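Local coordinates for N-terminal acetyltransferase B complex subunit MDM20 (Candida albicans, PDB 5K04), which probably serves as the non-catalytic, auxiliary subunit of the NatB complex, which acetylates the N-termini of proteins, at residues Asn425-Phe429 with Tyr448-Asn453. Sequence-based numbering, arbitrary orientation.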
loop_
_atom_site.group_PDB
_atom_site.type_symbol
_atom_site.label_atom_id
_atom_site.label_comp_id
_atom_site.label_asym_id
_atom_site.label_seq_id
_atom_site.Cartn_x
_atom_site.Cartn_y
_atom_site.Cartn_z
ATOM N N ASN A 425 25.155 -4.020 0.477
ATOM C CA ASN A 425 23.898 -3.933 1.220
ATOM C C ASN A 425 23.869 -2.738 2.165
ATOM O O ASN A 425 22.795 -2.349 2.641
ATOM C CB ASN A 425 23.699 -5.247 1.963
ATOM C CG ASN A 425 23.965 -6.458 1.071
ATOM O OD1 ASN A 425 23.525 -6.516 -0.084
ATOM N ND2 ASN A 425 24.723 -7.411 1.596
ATOM N N ASP A 426 25.039 -2.136 2.361
ATOM C CA ASP A 426 25.295 -0.970 3.196
ATOM C C ASP A 426 24.553 0.281 2.714
ATOM O O ASP A 426 24.281 1.180 3.512
ATOM C CB ASP A 426 26.819 -0.737 3.138
ATOM C CG ASP A 426 27.397 -0.319 4.410
ATOM O OD1 ASP A 426 26.892 0.653 5.001
ATOM O OD2 ASP A 426 28.388 -0.954 4.823
ATOM N N LEU A 427 24.251 0.367 1.412
ATOM C CA LEU A 427 24.105 1.640 0.708
ATOM C C LEU A 427 22.677 1.950 0.279
ATOM O O LEU A 427 22.441 2.986 -0.360
ATOM C CB LEU A 427 25.011 1.657 -0.532
ATOM C CG LEU A 427 26.488 1.320 -0.317
ATOM C CD1 LEU A 427 27.240 1.329 -1.651
ATOM C CD2 LEU A 427 27.138 2.276 0.707
ATOM N N ILE A 428 21.723 1.089 0.600
ATOM C CA ILE A 428 20.348 1.287 0.155
ATOM C C ILE A 428 19.560 2.172 1.125
ATOM O O ILE A 428 18.872 3.108 0.707
ATOM C CB ILE A 428 19.695 -0.096 -0.040
ATOM C CG1 ILE A 428 20.428 -0.868 -1.159
ATOM C CG2 ILE A 428 18.214 0.036 -0.280
ATOM C CD1 ILE A 428 19.861 -2.256 -1.429
ATOM N N PHE A 429 19.667 1.898 2.429
ATOM C CA PHE A 429 18.929 2.662 3.436
ATOM C C PHE A 429 19.117 4.171 3.342
ATOM O O PHE A 429 18.130 4.899 3.550
ATOM C CB PHE A 429 19.328 2.181 4.845
ATOM C CG PHE A 429 18.283 1.334 5.501
ATOM C CD1 PHE A 429 17.046 1.869 5.836
ATOM C CD2 PHE A 429 18.530 -0.006 5.781
ATOM C CE1 PHE A 429 16.065 1.076 6.434
ATOM C CE2 PHE A 429 17.564 -0.806 6.390
ATOM C CZ PHE A 429 16.332 -0.265 6.718
ATOM N N TYR A 448 12.275 -2.683 -1.289
ATOM C CA TYR A 448 13.545 -2.109 -1.725
ATOM C C TYR A 448 14.652 -2.333 -0.701
ATOM O O TYR A 448 15.830 -2.247 -1.055
ATOM C CB TYR A 448 13.400 -0.597 -2.005
ATOM C CG TYR A 448 12.833 -0.255 -3.369
ATOM C CD1 TYR A 448 13.636 -0.274 -4.513
ATOM C CD2 TYR A 448 11.497 0.078 -3.512
ATOM C CE1 TYR A 448 13.117 0.030 -5.775
ATOM C CE2 TYR A 448 10.959 0.375 -4.754
ATOM C CZ TYR A 448 11.776 0.361 -5.888
ATOM O OH TYR A 448 11.232 0.658 -7.105
ATOM N N LEU A 449 14.299 -2.616 0.554
ATOM C CA LEU A 449 15.261 -2.871 1.616
ATOM C C LEU A 449 15.560 -4.358 1.797
ATOM O O LEU A 449 16.266 -4.730 2.743
ATOM C CB LEU A 449 14.746 -2.278 2.924
ATOM C CG LEU A 449 14.404 -0.780 2.902
ATOM C CD1 LEU A 449 13.564 -0.404 4.122
ATOM C CD2 LEU A 449 15.690 0.072 2.850
ATOM N N THR A 450 15.054 -5.200 0.894
ATOM C CA THR A 450 15.173 -6.654 1.015
ATOM C C THR A 450 16.602 -7.100 1.339
ATOM O O THR A 450 16.813 -7.929 2.232
ATOM C CB THR A 450 14.681 -7.296 -0.288
ATOM O OG1 THR A 450 13.282 -7.008 -0.475
ATOM C CG2 THR A 450 14.918 -8.811 -0.297
ATOM N N THR A 451 17.597 -6.555 0.631
ATOM C CA THR A 451 18.986 -7.006 0.729
ATOM C C THR A 451 19.804 -6.245 1.764
ATOM O O THR A 451 20.998 -6.525 1.915
ATOM C CB THR A 451 19.686 -6.876 -0.634
ATOM O OG1 THR A 451 19.739 -5.492 -1.012
ATOM C CG2 THR A 451 18.936 -7.662 -1.710
ATOM N N THR A 452 19.203 -5.292 2.473
ATOM C CA THR A 452 19.932 -4.537 3.480
ATOM C C THR A 452 20.522 -5.470 4.537
ATOM O O THR A 452 19.953 -6.515 4.868
ATOM C CB THR A 452 19.014 -3.490 4.121
ATOM O OG1 THR A 452 17.801 -4.111 4.562
ATOM C CG2 THR A 452 18.680 -2.409 3.095
ATOM N N ASN A 453 21.694 -5.063 5.068
ATOM C CA ASN A 453 22.573 -5.794 5.972
ATOM C C ASN A 453 22.015 -5.825 7.397
ATOM O O ASN A 453 21.349 -4.876 7.837
ATOM C CB ASN A 453 23.963 -5.154 5.978
ATOM C CG ASN A 453 23.917 -3.653 6.268
ATOM O OD1 ASN A 453 23.186 -2.896 5.620
ATOM N ND2 ASN A 453 24.691 -3.221 7.272
#
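Leu-449 lays its CD2 methyl over the centre of the Phe-429 ring, a CH-pi contact with the carbon 3.7 Å from the centroid and 9° off the ring normal. Its other methyl, CD1, meets the rim carbon CE1 of Phe-429 at 3.7 Å. Thr-452 reaches the same ring obliquely, its CG2 lying 3.6 Å from Phe-429 CD2. Next to the ring, Ile-428 is sent into the facing loop along both branches. With CG1 beside the backbone N (chi1 -63°), CG2 is left anti to that N and comes 3.4 Å from Tyr-448 O, also meeting Leu-449 CD2, while the longer branch ends with CD1 3.3 Å from Thr-451 OG1. At the far end the backbones draw close, with the CA atoms of Asn-425 and Thr-452 4.6 Å apart; Asn-425 CB sits against the carbonyl of Thr-451 and meets Asn-453 CB at 4.0 Å.

Hydrogen bonds shape the turn in 448-453. Leu-449 O accepts one from Thr-452 N at 3.0 Å; Thr-452 OG1 also approaches this oxygen, but doubtfully close. Lys-514 NZ hydrogen-bonds to both Thr-450 O and Thr-452 O, and Trp-462 of helix 456-485 packs on Leu-449 and Thr-452.

A type I beta turn, Leu-449 to Thr-452, thus packs against loop 425-428 and Phe-429, which begins helix 429-434, a buried junction between interhelical connections in the all-helical, TPR-related NatB subunit.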